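Local atomic coordinates of sortase family protein (Clostridium perfringens, PDB entry 6IXZ), a protein that is a class C sortase, a cysteine transpeptidase of the kind that probably joins pilin subunits into pili on the cell surface. Residues T79-D82 against I83-G87; D123-K126 against D127-F131. All coordinates share one frame; numbering follows the deposited sequence.

Contact 1 of 2, residues T79-D82 against I83-G87; sequences TSVD and ILKKG
S80 and I83 meet at the start of a short helix, where the hydroxyl OG of S80 lies 3.2 Å from the methyl CD1 of I83. S80 is the N-cap residue. Its carbonyl O accepts hydrogen bonds from N of L84 (3.1 Å) and N of I83 (2.8 Å), and O of V81 takes one from N of K85. The hydroxyl of S80 makes no cap but hydrogen-bonds the carboxylate of E57. The side chains of D82 and I83 run side by side and point the same way. CG of D82 sits between its own backbone N and carbonyl carbon (chi1 57°), which turns the carboxylate back toward the helix start. OD1 of D82 lies 4.0 Å from CD1 of I83. T79 and L84 are also aligned, with CG2 of T79 4.2 Å from CD2 of L84. The leucine's other methyl, CD1, rests 3.6 Å from O of T79. Nearer the surface, V81 and K85 cross at a slant. The extended lysine chain brings its CE to 3.8 Å from CG1 of V81. O of I83 accepts from N of both K86 and G87, and G87 has left helical angles. The helix 81-86 links strand 71-77 to the parallel strand 88-90 in a beta-alpha-beta unit. I83 and K86 touch Y76 of the first strand. V81, L84 and K85 meet L113 of helix 111-114, and L84 also packs on H110, predicted to be an active-site residue.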
loop_
_atom_site.group_PDB
_atom_site.type_symbol
_atom_site.label_atom_id
_atom_site.label_comp_id
_atom_site.label_asym_id
_atom_site.label_seq_id
_atom_site.Cartn_x
_atom_site.Cartn_y
_atom_site.Cartn_z
ATOM N N THR A 79 4.947 0.565 -9.062
ATOM C CA THR A 79 6.061 1.347 -8.514
ATOM C C THR A 79 7.103 1.685 -9.577
ATOM O O THR A 79 8.261 1.803 -9.262
ATOM C CB THR A 79 6.832 0.590 -7.409
ATOM O OG1 THR A 79 7.361 -0.654 -7.929
ATOM C CG2 THR A 79 5.953 0.362 -6.151
ATOM N N SER A 80 6.704 1.848 -10.827
ATOM C CA SER A 80 7.658 2.351 -11.797
ATOM C C SER A 80 7.907 3.837 -11.518
ATOM O O SER A 80 7.148 4.491 -10.797
ATOM C CB SER A 80 7.139 2.121 -13.214
ATOM O OG SER A 80 5.844 2.651 -13.349
ATOM N N VAL A 81 9.028 4.336 -12.026
ATOM C CA VAL A 81 9.575 5.627 -11.643
ATOM C C VAL A 81 8.555 6.749 -11.843
ATOM O O VAL A 81 8.371 7.599 -10.979
ATOM C CB VAL A 81 10.873 5.894 -12.429
ATOM C CG1 VAL A 81 11.347 7.323 -12.226
ATOM C CG2 VAL A 81 11.945 4.918 -11.964
ATOM N N ASP A 82 7.760 6.656 -12.894
ATOM C CA ASP A 82 6.747 7.676 -13.141
ATOM C C ASP A 82 5.602 7.698 -12.103
ATOM O O ASP A 82 5.076 8.752 -11.757
ATOM C CB ASP A 82 6.198 7.525 -14.549
ATOM C CG ASP A 82 5.627 6.167 -14.806
ATOM O OD1 ASP A 82 4.441 6.114 -15.180
ATOM O OD2 ASP A 82 6.346 5.155 -14.636
ATOM N N ILE A 83 5.326 6.565 -11.489
ATOM C CA ILE A 83 4.285 6.526 -10.464
ATOM C C ILE A 83 4.817 6.914 -9.098
ATOM O O ILE A 83 4.158 7.638 -8.362
ATOM C CB ILE A 83 3.619 5.156 -10.389
ATOM C CG1 ILE A 83 2.713 4.964 -11.619
ATOM C CG2 ILE A 83 2.830 5.036 -9.084
ATOM C CD1 ILE A 83 2.965 3.661 -12.358
ATOM N N LEU A 84 6.067 6.577 -8.820
ATOM C CA LEU A 84 6.668 6.951 -7.556
ATOM C C LEU A 84 7.000 8.415 -7.509
ATOM O O LEU A 84 7.142 8.972 -6.424
ATOM C CB LEU A 84 7.925 6.140 -7.245
ATOM C CG LEU A 84 7.832 4.656 -6.886
ATOM C CD1 LEU A 84 9.223 4.090 -6.692
ATOM C CD2 LEU A 84 6.989 4.377 -5.643
ATOM N N LYS A 85 7.131 9.050 -8.678
ATOM C CA LYS A 85 7.232 10.512 -8.745
ATOM C C LYS A 85 5.947 11.156 -8.226
ATOM O O LYS A 85 6.005 12.247 -7.655
ATOM C CB LYS A 85 7.517 10.993 -10.175
ATOM C CG LYS A 85 8.970 10.903 -10.611
ATOM C CD LYS A 85 9.103 11.290 -12.091
ATOM C CE LYS A 85 10.521 11.060 -12.600
ATOM N NZ LYS A 85 10.772 11.761 -13.894
ATOM N N LYS A 86 4.797 10.494 -8.402
ATOM C CA LYS A 86 3.504 11.026 -7.911
ATOM C C LYS A 86 3.175 10.699 -6.440
ATOM O O LYS A 86 2.446 11.446 -5.753
ATOM C CB LYS A 86 2.352 10.477 -8.757
ATOM C CG LYS A 86 2.388 10.860 -10.223
ATOM C CD LYS A 86 1.038 10.534 -10.858
ATOM C CE LYS A 86 1.173 9.960 -12.247
ATOM N NZ LYS A 86 0.186 8.861 -12.439
ATOM N N GLY A 87 3.502 9.493 -6.023
ATOM C CA GLY A 87 3.129 9.064 -4.668
ATOM C C GLY A 87 3.370 7.594 -4.382
ATOM O O GLY A 87 4.201 6.924 -5.012
#

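Contact 2 of 2, residues D123-K126 against D127-F131; sequences DKLK and DGDVF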
loop_
_atom_site.group_PDB
_atom_site.type_symbol
_atom_site.label_atom_id
_atom_site.label_comp_id
_atom_site.label_asym_id
_atom_site.label_seq_id
_atom_site.Cartn_x
_atom_site.Cartn_y
_atom_site.Cartn_z
ATOM N N ASP A 123 9.882 6.925 10.076
ATOM C CA ASP A 123 10.992 6.661 10.950
ATOM C C ASP A 123 10.749 7.126 12.398
ATOM O O ASP A 123 11.462 6.689 13.302
ATOM C CB ASP A 123 12.275 7.220 10.363
ATOM C CG ASP A 123 12.402 8.690 10.573
ATOM O OD1 ASP A 123 11.364 9.359 10.716
ATOM O OD2 ASP A 123 13.540 9.166 10.595
ATOM N N LYS A 124 9.618 7.781 12.643
ATOM C CA LYS A 124 9.226 8.129 14.027
ATOM C C LYS A 124 8.206 7.162 14.605
ATOM O O LYS A 124 7.923 7.179 15.809
ATOM C CB LYS A 124 8.700 9.567 14.100
ATOM C CG LYS A 124 9.597 10.598 13.418
ATOM C CD LYS A 124 9.046 12.021 13.542
ATOM C CE LYS A 124 9.995 13.049 12.925
ATOM N NZ LYS A 124 9.426 14.430 12.901
ATOM N N LEU A 125 7.690 6.261 13.785
ATOM C CA LEU A 125 6.751 5.281 14.296
ATOM C C LEU A 125 7.455 4.254 15.196
ATOM O O LEU A 125 8.603 3.928 14.982
ATOM C CB LEU A 125 6.039 4.566 13.157
ATOM C CG LEU A 125 5.123 5.407 12.282
ATOM C CD1 LEU A 125 4.588 4.582 11.131
ATOM C CD2 LEU A 125 3.985 5.983 13.105
ATOM N N LYS A 126 6.722 3.712 16.156
ATOM C CA LYS A 126 7.183 2.597 16.981
ATOM C C LYS A 126 6.111 1.496 17.108
ATOM O O LYS A 126 4.971 1.682 16.714
ATOM C CB LYS A 126 7.578 3.128 18.359
ATOM C CG LYS A 126 6.528 4.007 19.016
ATOM C CD LYS A 126 5.243 3.244 19.318
ATOM C CE LYS A 126 4.338 3.980 20.299
ATOM N NZ LYS A 126 4.936 4.032 21.662
ATOM N N ASP A 127 6.497 0.336 17.631
ATOM C CA ASP A 127 5.554 -0.752 17.904
ATOM C C ASP A 127 4.296 -0.225 18.582
ATOM O O ASP A 127 4.377 0.633 19.457
ATOM C CB ASP A 127 6.211 -1.802 18.814
ATOM C CG ASP A 127 7.113 -2.753 18.056
ATOM O OD1 ASP A 127 7.080 -2.769 16.794
ATOM O OD2 ASP A 127 7.833 -3.516 18.726
ATOM N N GLY A 128 3.132 -0.673 18.122
ATOM C CA GLY A 128 1.867 -0.155 18.648
ATOM C C GLY A 128 1.226 1.029 17.923
ATOM O O GLY A 128 0.015 1.166 17.971
ATOM N N ASP A 129 1.998 1.850 17.201
ATOM C CA ASP A 129 1.411 2.960 16.412
ATOM C C ASP A 129 0.506 2.437 15.293
ATOM O O ASP A 129 0.570 1.266 14.900
ATOM C CB ASP A 129 2.492 3.878 15.809
ATOM C CG ASP A 129 3.194 4.721 16.850
ATOM O OD1 ASP A 129 2.630 4.870 17.966
ATOM O OD2 ASP A 129 4.340 5.176 16.590
ATOM N N VAL A 130 -0.408 3.278 14.827
ATOM C CA VAL A 130 -1.513 2.788 14.007
ATOM C C VAL A 130 -1.557 3.507 12.664
ATOM O O VAL A 130 -1.136 4.655 12.534
ATOM C CB VAL A 130 -2.877 2.936 14.723
ATOM C CG1 VAL A 130 -2.977 1.985 15.910
ATOM C CG2 VAL A 130 -3.100 4.378 15.152
ATOM N N PHE A 131 -2.032 2.804 11.651
ATOM C CA PHE A 131 -2.350 3.464 10.408
ATOM C C PHE A 131 -3.565 2.841 9.759
ATOM O O PHE A 131 -3.953 1.710 10.057
ATOM C CB PHE A 131 -1.132 3.449 9.467
ATOM C CG PHE A 131 -0.645 2.088 9.113
ATOM C CD1 PHE A 131 -1.171 1.420 8.025
ATOM C CD2 PHE A 131 0.383 1.502 9.817
ATOM C CE1 PHE A 131 -0.639 0.219 7.612
ATOM C CE2 PHE A 131 0.900 0.289 9.415
ATOM C CZ PHE A 131 0.401 -0.343 8.306
#
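K126 and D129 hold the two ends of a type II beta turn together. N of D129 donates a hydrogen bond to O of K126 at 3.0 Å, and N of K126 donates one to OD2 of D129 at 2.8 Å. That second bond is nearly straight (166°), but it meets the carboxylate from above its plane. L125 closes the inner side, with CD2 3.7 Å from CB of D129. L125 itself is buried, touching I66 of strand 60-66 and V184 of strand 180-188. The folded part of the lysine chain is packed as tightly. CG of K126 lies between its backbone N and carbonyl carbon (chi1 50°), and a further bend at chi2 folds the chain over, so that the two side chains cross at about a right angle. CE of K126 reaches 3.0 Å from OD1 of D129. Only the ammonium end is loose, on the solvent side: NZ of K126 stays 4.4 Å from OD1 of D129, beyond a salt bridge. G128 takes the positive phi of the turn. The backbones of G128 and D129 bond V144 of strand 138-150. Within the contact the carboxylate is held by a backbone N-H, while the nearby lysine charge may add a modest electrostatic pull.

Both contacts are local and lie within the sortase domain, but they hold different elements. Contact 1 is partly buried and forms the helix that connects strands 71-77 and 88-90. Contact 2 lies on the surface, at the turn into strand 130-135. Their centres are about 25 Å apart and they do not touch. In contact 1 the bonds across the segments run between backbone atoms, and apolar side chains fill the inner face, near the predicted active-site H110. In contact 2 an acidic side chain shares the bonding with the backbone, one leucine faces inward, and the predicted catalytic residues lie elsewhere in the fold.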